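Local structure of malic enzyme (Entamoeba histolytica, 3NV9) at residues 3-8 / 470-474; 217-222 / 238-244. The protein probably catalyses the NAD(P)-dependent oxidative decarboxylation of malate to pyruvate, as a dimeric member of the malic enzyme family. One frame throughout, in Å; residues are numbered along the deposited sequence.

Contact 1: residues 3-8 / 470-474; sequences QLKADL and QETLN. With SO4 (sulfate ion), chain H.
Residues 3-5 run extended beside the first turn of helix 470-485, with the CA atoms of Leu-4 and Leu-473 6.9 Å apart; a type I turn from Lys-5 to Leu-8 (Leu-8 N to Lys-5 O, 2.8 Å) then brings the end of the Leu-8 side chain back to Leu-473. Gln-470, chi1 t and chi2 p, folds its amide toward the extended backbone of residues 3-5, so that NE2 donates to Leu-4 O (3.0 Å, 144°); glutamine suits this place because its long side chain carries an amide donor from helix to backbone carbonyl. Gln-3, chi1 p and chi2 t, lays OE1 3.2 Å from Gln-470 CD. Beside these polar contacts the leucines pack together: Leu-473 (m, t) brings CB to 4.4 Å from Leu-4 CD2, and its CD2 to 4.5 Å from CD2 of Leu-8 (m, t). Leu-4, its chi1 of -128° between wells, also meets Phe-31 of helix 21-43. Ala-6 N binds O4 of a sulfate, probably from the crystallisation liquor, at 2.8 Å. Trp-60 of the second subunit packs on Leu-8 and Leu-473, placing this N-terminal segment and the start of the last helix at the interface of the entangled dimer.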
ATOM      1  N   GLN A   3     -12.266  33.291  16.519  1.00 45.13           N
ATOM      2  CA  GLN A   3     -12.363  31.877  16.396  1.00 41.48           C
ATOM      3  C   GLN A   3     -11.286  31.408  15.411  1.00 38.47           C
ATOM      4  O   GLN A   3     -10.721  32.164  14.617  1.00 36.73           O
ATOM      5  CB  GLN A   3     -13.778  31.429  16.052  1.00 42.12           C
ATOM      6  CG  GLN A   3     -14.194  31.662  14.640  1.00 44.37           C
ATOM      7  CD  GLN A   3     -15.402  30.814  14.228  1.00 47.80           C
ATOM      8  OE1 GLN A   3     -15.511  30.415  13.060  1.00 50.20           O
ATOM      9  NE2 GLN A   3     -16.321  30.551  15.174  1.00 46.69           N
ATOM     10  N   LEU A   4     -10.945  30.158  15.547  1.00 35.07           N
ATOM     11  CA  LEU A   4      -9.916  29.578  14.752  1.00 33.18           C
ATOM     12  C   LEU A   4     -10.284  29.663  13.261  1.00 32.09           C
ATOM     13  O   LEU A   4     -11.436  29.485  12.893  1.00 30.85           O
ATOM     14  CB  LEU A   4      -9.844  28.134  15.198  1.00 32.42           C
ATOM     15  CG  LEU A   4      -8.597  27.406  15.632  1.00 31.02           C
ATOM     16  CD1 LEU A   4      -7.363  28.274  16.011  1.00 26.91           C
ATOM     17  CD2 LEU A   4      -9.089  26.533  16.707  1.00 24.61           C
ATOM     18  N   LYS A   5      -9.295  29.940  12.422  1.00 31.70           N
ATOM     19  CA  LYS A   5      -9.478  29.924  10.965  1.00 31.50           C
ATOM     20  C   LYS A   5      -9.430  28.522  10.405  1.00 30.91           C
ATOM     21  O   LYS A   5      -8.725  27.661  10.941  1.00 30.54           O
ATOM     22  CB  LYS A   5      -8.397  30.755  10.263  1.00 31.54           C
ATOM     23  CG  LYS A   5      -8.432  32.228  10.656  1.00 32.69           C
ATOM     24  CD  LYS A   5      -7.501  33.046   9.827  1.00 38.09           C
ATOM     25  CE  LYS A   5      -7.527  34.456  10.359  1.00 40.89           C
ATOM     26  NZ  LYS A   5      -6.559  35.267   9.589  1.00 43.68           N
ATOM     27  N   ALA A   6     -10.132  28.305   9.292  1.00 29.61           N
ATOM     28  CA  ALA A   6     -10.097  26.986   8.636  1.00 28.84           C
ATOM     29  C   ALA A   6      -8.676  26.454   8.437  1.00 27.50           C
ATOM     30  O   ALA A   6      -8.449  25.246   8.486  1.00 27.06           O
ATOM     31  CB  ALA A   6     -10.879  26.986   7.282  1.00 28.68           C
ATOM     32  N   ASP A   7      -7.734  27.360   8.203  1.00 27.11           N
ATOM     33  CA  ASP A   7      -6.372  26.944   7.859  1.00 26.50           C
ATOM     34  C   ASP A   7      -5.489  26.786   9.069  1.00 25.81           C
ATOM     35  O   ASP A   7      -4.301  26.478   8.931  1.00 26.48           O
ATOM     36  CB  ASP A   7      -5.735  27.862   6.785  1.00 25.88           C
ATOM     37  CG  ASP A   7      -5.374  29.256   7.308  1.00 27.58           C
ATOM     38  OD1 ASP A   7      -5.670  29.624   8.487  1.00 25.47           O
ATOM     39  OD2 ASP A   7      -4.768  29.990   6.507  1.00 30.67           O
ATOM     40  N   LEU A   8      -6.060  27.020  10.245  1.00 25.48           N
ATOM     41  CA  LEU A   8      -5.326  26.845  11.515  1.00 26.64           C
ATOM     42  C   LEU A   8      -4.123  27.798  11.740  1.00 25.73           C
ATOM     43  O   LEU A   8      -3.270  27.507  12.581  1.00 25.29           O
ATOM     44  CB  LEU A   8      -4.835  25.398  11.656  1.00 25.33           C
ATOM     45  CG  LEU A   8      -5.948  24.498  12.159  1.00 30.49           C
ATOM     46  CD1 LEU A   8      -5.381  23.031  12.340  1.00 29.04           C
ATOM     47  CD2 LEU A   8      -6.609  25.061  13.446  1.00 26.87           C
ATOM     48  N   GLN A 470     -16.119  23.551  11.251  1.00 29.29           N
ATOM     49  CA  GLN A 470     -15.747  24.635  12.135  1.00 31.53           C
ATOM     50  C   GLN A 470     -16.160  24.351  13.591  1.00 31.99           C
ATOM     51  O   GLN A 470     -15.392  24.631  14.513  1.00 32.28           O
ATOM     52  CB  GLN A 470     -16.361  25.970  11.677  1.00 31.99           C
ATOM     53  CG  GLN A 470     -15.937  27.098  12.594  1.00 34.92           C
ATOM     54  CD  GLN A 470     -14.484  27.469  12.380  1.00 37.89           C
ATOM     55  OE1 GLN A 470     -14.028  27.567  11.241  1.00 38.24           O
ATOM     56  NE2 GLN A 470     -13.739  27.675  13.484  1.00 40.58           N
ATOM     57  N   GLU A 471     -17.344  23.764  13.793  1.00 32.04           N
ATOM     58  CA  GLU A 471     -17.838  23.456  15.132  1.00 32.60           C
ATOM     59  C   GLU A 471     -16.819  22.551  15.890  1.00 31.94           C
ATOM     60  O   GLU A 471     -16.671  22.610  17.116  1.00 31.01           O
ATOM     61  CB  GLU A 471     -19.254  22.807  15.011  1.00 33.83           C
ATOM     62  CG  GLU A 471     -19.955  22.340  16.295  1.00 39.85           C
ATOM     63  CD  GLU A 471     -21.546  22.333  16.227  1.00 48.52           C
ATOM     64  OE1 GLU A 471     -22.195  21.416  16.812  1.00 47.43           O
ATOM     65  OE2 GLU A 471     -22.155  23.265  15.631  1.00 52.43           O
ATOM     66  N   THR A 472     -16.092  21.721  15.161  1.00 30.77           N
ATOM     67  CA  THR A 472     -15.250  20.767  15.852  1.00 29.26           C
ATOM     68  C   THR A 472     -13.952  21.433  16.218  1.00 29.25           C
ATOM     69  O   THR A 472     -13.360  21.129  17.251  1.00 28.68           O
ATOM     70  CB  THR A 472     -15.065  19.450  15.037  1.00 29.78           C
ATOM     71  OG1 THR A 472     -16.364  18.887  14.790  1.00 27.49           O
ATOM     72  CG2 THR A 472     -14.165  18.406  15.820  1.00 25.25           C
ATOM     73  N   LEU A 473     -13.548  22.380  15.387  1.00 29.09           N
ATOM     74  CA  LEU A 473     -12.383  23.213  15.682  1.00 29.99           C
ATOM     75  C   LEU A 473     -12.610  23.945  16.996  1.00 30.21           C
ATOM     76  O   LEU A 473     -11.766  23.936  17.880  1.00 30.55           O
ATOM     77  CB  LEU A 473     -12.110  24.230  14.539  1.00 28.74           C
ATOM     78  CG  LEU A 473     -11.545  23.654  13.223  1.00 29.08           C
ATOM     79  CD1 LEU A 473     -11.062  24.746  12.254  1.00 23.17           C
ATOM     80  CD2 LEU A 473     -10.375  22.648  13.509  1.00 25.84           C
ATOM     81  N   ASN A 474     -13.783  24.563  17.101  1.00 30.65           N
ATOM     82  CA  ASN A 474     -14.153  25.387  18.243  1.00 30.06           C
ATOM     83  C   ASN A 474     -14.184  24.504  19.462  1.00 30.09           C
ATOM     84  O   ASN A 474     -13.716  24.920  20.480  1.00 30.74           O
ATOM     85  CB  ASN A 474     -15.531  26.005  18.035  1.00 29.16           C
ATOM     86  CG  ASN A 474     -15.587  27.008  16.883  1.00 27.21           C
ATOM     87  OD1 ASN A 474     -16.676  27.347  16.430  1.00 27.91           O
ATOM     88  ND2 ASN A 474     -14.458  27.523  16.446  1.00 27.34           N
TER
HETATM   89  S   SO4 H 493     -11.459  31.083   7.583  1.00 87.79           S
HETATM   90  O1  SO4 H 493     -11.088  32.497   7.659  1.00 87.29           O
HETATM   91  O2  SO4 H 493     -12.638  30.901   6.739  1.00 87.74           O
HETATM   92  O3  SO4 H 493     -10.293  30.361   7.028  1.00 88.59           O
HETATM   93  O4  SO4 H 493     -11.830  30.559   8.900  1.00 87.64           O

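Contact 2: residues 217-222 / 238-244; sequences IHECRM and IVTAGAD
A short 3-10 turn, residues 217-219, rests on the chain leaving helix 229-240, with the CA atoms of His-218 and Ala-243 4.1 Å apart. Ile-217, chi1 and chi2 both t, reaches over the helix end: CD1 lies 3.8 Å from Ile-238 O, CG1 4.2 Å from Ala-243 CB, and CG2 3.5 Å from Gly-242 O. The helix closes in a Schellman motif, Ala-243 N bonding to Ile-238 O (3.1 Å) and Gly-242 N to Val-239 O (2.8 Å). Gly-242 has phi 128°, where a CB would jam against the preceding carbonyl and crowd Ile-217 CG2. His-218, chi1 t, receives Asp-244 CB over one ring face, a CH-pi contact 3.8 Å from the centroid; its ND1 bonds weakly to Glu-219 OE2 (3.3 Å). The Asp-244 carboxylate is paired with Lys-247. No direct hydrogen bond joins the segments; instead one water donates to Ile-217 O and Cys-220 O, each 2.7 Å away, and accepts from Asp-244 N at 3.0 Å. After Arg-221, Met-222 enters strand 222-225 with an extended side chain (m, t, t), flexible enough to fill the core: SD meets Ile-238 CG2 at 3.8 Å and CE meets Ala-243 CB at 4.1 Å. Strand 222-225, helix 229-240 and parallel strand 248-252 form a beta-alpha-beta unit of the Rossmann-fold NAD-binding domain.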
ATOM      1  N   ILE A 217      32.171  25.351  12.268  1.00 35.03           N
ATOM      2  CA  ILE A 217      31.723  24.038  12.746  1.00 33.52           C
ATOM      3  C   ILE A 217      32.759  23.277  13.595  1.00 34.49           C
ATOM      4  O   ILE A 217      32.399  22.674  14.656  1.00 33.79           O
ATOM      5  CB  ILE A 217      31.154  23.170  11.611  1.00 33.14           C
ATOM      6  CG1 ILE A 217      30.293  22.023  12.177  1.00 31.50           C
ATOM      7  CG2 ILE A 217      32.253  22.737  10.585  1.00 32.78           C
ATOM      8  CD1 ILE A 217      29.620  21.181  11.091  1.00 32.63           C
ATOM      9  N   HIS A 218      34.028  23.349  13.154  1.00 34.29           N
ATOM     10  CA  HIS A 218      35.160  22.607  13.730  1.00 34.83           C
ATOM     11  C   HIS A 218      35.642  23.218  15.050  1.00 34.96           C
ATOM     12  O   HIS A 218      36.445  22.604  15.776  1.00 34.77           O
ATOM     13  CB  HIS A 218      36.322  22.553  12.713  1.00 34.81           C
ATOM     14  CG  HIS A 218      37.409  21.594  13.070  1.00 37.22           C
ATOM     15  ND1 HIS A 218      38.442  21.926  13.925  1.00 40.19           N
ATOM     16  CD2 HIS A 218      37.648  20.319  12.663  1.00 40.18           C
ATOM     17  CE1 HIS A 218      39.260  20.890  14.046  1.00 39.56           C
ATOM     18  NE2 HIS A 218      38.799  19.903  13.291  1.00 40.12           N
ATOM     19  N   GLU A 219      35.180  24.428  15.342  1.00 35.12           N
ATOM     20  CA  GLU A 219      35.618  25.142  16.533  1.00 37.12           C
ATOM     21  C   GLU A 219      34.548  25.163  17.645  1.00 37.48           C
ATOM     22  O   GLU A 219      34.768  25.791  18.702  1.00 38.01           O
ATOM     23  CB  GLU A 219      36.142  26.554  16.184  1.00 37.49           C
ATOM     24  CG  GLU A 219      37.438  26.555  15.218  1.00 43.05           C
ATOM     25  CD  GLU A 219      38.706  25.804  15.812  1.00 49.81           C
ATOM     26  OE1 GLU A 219      39.116  26.131  16.969  1.00 50.86           O
ATOM     27  OE2 GLU A 219      39.296  24.898  15.120  1.00 50.62           O
ATOM     28  N   CYS A 220      33.424  24.456  17.419  1.00 37.00           N
ATOM     29  CA  CYS A 220      32.333  24.307  18.417  1.00 36.95           C
ATOM     30  C   CYS A 220      32.356  23.101  19.363  1.00 36.30           C
ATOM     31  O   CYS A 220      32.480  21.963  18.941  1.00 36.40           O
ATOM     32  CB  CYS A 220      30.981  24.334  17.744  1.00 36.36           C
ATOM     33  SG  CYS A 220      30.639  25.887  16.952  1.00 39.50           S
ATOM     34  N   ARG A 221      32.177  23.357  20.647  1.00 35.81           N
ATOM     35  CA  ARG A 221      31.977  22.264  21.548  1.00 34.98           C
ATOM     36  C   ARG A 221      30.503  21.824  21.478  1.00 33.90           C
ATOM     37  O   ARG A 221      29.569  22.606  21.713  1.00 33.38           O
ATOM     38  CB  ARG A 221      32.396  22.668  22.980  1.00 34.97           C
ATOM     39  CG  ARG A 221      33.935  22.872  23.209  1.00 35.33           C
ATOM     40  CD  ARG A 221      34.227  22.994  24.758  1.00 34.73           C
ATOM     41  NE  ARG A 221      33.768  21.761  25.395  1.00 36.03           N
ATOM     42  CZ  ARG A 221      32.726  21.656  26.222  1.00 35.65           C
ATOM     43  NH1 ARG A 221      32.018  22.715  26.609  1.00 34.85           N
ATOM     44  NH2 ARG A 221      32.375  20.458  26.650  1.00 36.92           N
ATOM     45  N   MET A 222      30.301  20.557  21.182  1.00 33.14           N
ATOM     46  CA  MET A 222      28.949  20.032  21.044  1.00 33.08           C
ATOM     47  C   MET A 222      28.662  18.904  22.042  1.00 33.53           C
ATOM     48  O   MET A 222      29.434  17.930  22.093  1.00 33.92           O
ATOM     49  CB  MET A 222      28.757  19.557  19.615  1.00 32.42           C
ATOM     50  CG  MET A 222      28.955  20.692  18.605  1.00 29.76           C
ATOM     51  SD  MET A 222      28.589  20.027  17.000  1.00 31.74           S
ATOM     52  CE  MET A 222      29.293  21.323  15.919  1.00 29.98           C
ATOM     53  N   ILE A 238      27.463  14.987  11.453  1.00 26.86           N
ATOM     54  CA  ILE A 238      27.983  16.294  11.885  1.00 26.40           C
ATOM     55  C   ILE A 238      29.526  16.346  11.910  1.00 27.67           C
ATOM     56  O   ILE A 238      30.111  17.399  11.563  1.00 26.87           O
ATOM     57  CB  ILE A 238      27.355  16.733  13.204  1.00 26.16           C
ATOM     58  CG1 ILE A 238      25.932  17.268  12.939  1.00 25.98           C
ATOM     59  CG2 ILE A 238      28.167  17.833  13.937  1.00 25.15           C
ATOM     60  CD1 ILE A 238      24.970  17.247  14.198  1.00 26.08           C
ATOM     61  N   VAL A 239      30.135  15.207  12.305  1.00 27.98           N
ATOM     62  CA  VAL A 239      31.583  14.930  12.181  1.00 28.62           C
ATOM     63  C   VAL A 239      31.957  14.879  10.705  1.00 28.01           C
ATOM     64  O   VAL A 239      32.742  15.683  10.285  1.00 28.88           O
ATOM     65  CB  VAL A 239      32.077  13.704  13.068  1.00 28.75           C
ATOM     66  CG1 VAL A 239      33.446  13.154  12.643  1.00 28.01           C
ATOM     67  CG2 VAL A 239      32.136  14.115  14.526  1.00 29.35           C
ATOM     68  N   THR A 240      31.315  14.058   9.889  1.00 28.44           N
ATOM     69  CA  THR A 240      31.709  13.972   8.475  1.00 29.29           C
ATOM     70  C   THR A 240      31.650  15.360   7.793  1.00 30.99           C
ATOM     71  O   THR A 240      32.483  15.657   6.946  1.00 31.18           O
ATOM     72  CB  THR A 240      30.839  13.013   7.708  1.00 29.37           C
ATOM     73  OG1 THR A 240      30.874  11.734   8.335  1.00 27.03           O
ATOM     74  CG2 THR A 240      31.275  12.892   6.264  1.00 28.37           C
ATOM     75  N   ALA A 241      30.691  16.195   8.213  1.00 31.23           N
ATOM     76  CA  ALA A 241      30.495  17.541   7.670  1.00 32.07           C
ATOM     77  C   ALA A 241      31.509  18.565   8.183  1.00 31.75           C
ATOM     78  O   ALA A 241      31.541  19.696   7.704  1.00 30.55           O
ATOM     79  CB  ALA A 241      29.053  18.047   7.916  1.00 31.64           C
ATOM     80  N   GLY A 242      32.305  18.161   9.163  1.00 32.16           N
ATOM     81  CA  GLY A 242      33.481  18.959   9.563  1.00 32.42           C
ATOM     82  C   GLY A 242      33.664  19.312  11.023  1.00 32.38           C
ATOM     83  O   GLY A 242      34.526  20.126  11.336  1.00 31.45           O
ATOM     84  N   ALA A 243      32.859  18.743  11.927  1.00 32.92           N
ATOM     85  CA  ALA A 243      33.032  19.070  13.354  1.00 33.71           C
ATOM     86  C   ALA A 243      34.305  18.399  13.870  1.00 34.61           C
ATOM     87  O   ALA A 243      34.832  17.487  13.251  1.00 34.27           O
ATOM     88  CB  ALA A 243      31.827  18.659  14.188  1.00 32.71           C
ATOM     89  N   ASP A 244      34.815  18.865  14.998  1.00 36.90           N
ATOM     90  CA  ASP A 244      35.995  18.227  15.602  1.00 38.55           C
ATOM     91  C   ASP A 244      35.550  17.107  16.554  1.00 38.59           C
ATOM     92  O   ASP A 244      34.934  17.405  17.574  1.00 39.28           O
ATOM     93  CB  ASP A 244      36.741  19.284  16.415  1.00 38.71           C
ATOM     94  CG  ASP A 244      38.122  18.809  16.866  1.00 41.67           C
ATOM     95  OD1 ASP A 244      38.386  17.587  16.761  1.00 42.65           O
ATOM     96  OD2 ASP A 244      38.940  19.671  17.312  1.00 45.45           O
TER
HETATM   97  O   HOH W   1      33.398  20.985  16.547  1.00 43.58           O

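Overall arrangement
From the N terminus, the chain enters contact 1 almost at once, before helices 11-14 and 21-43, but its partner comes only with the final helix, 470-485. Contact 1 therefore closes a loop of 461 residues, bringing the N-terminal segment against the first turn of the last helix, beside the second subunit. Contact 2 is nested inside that loop: the chain passes helix 193-213, makes segment 217-222, and returns after 15 residues at the end of helix 229-240, a local closure within the NAD-binding domain. The two do not cross or touch; the centres of contact 1 and contact 2 lie about 45 Å apart, on opposite sides of the chain's centre, and the nearest atoms of contact 1 and contact 2 are about 30 Å apart.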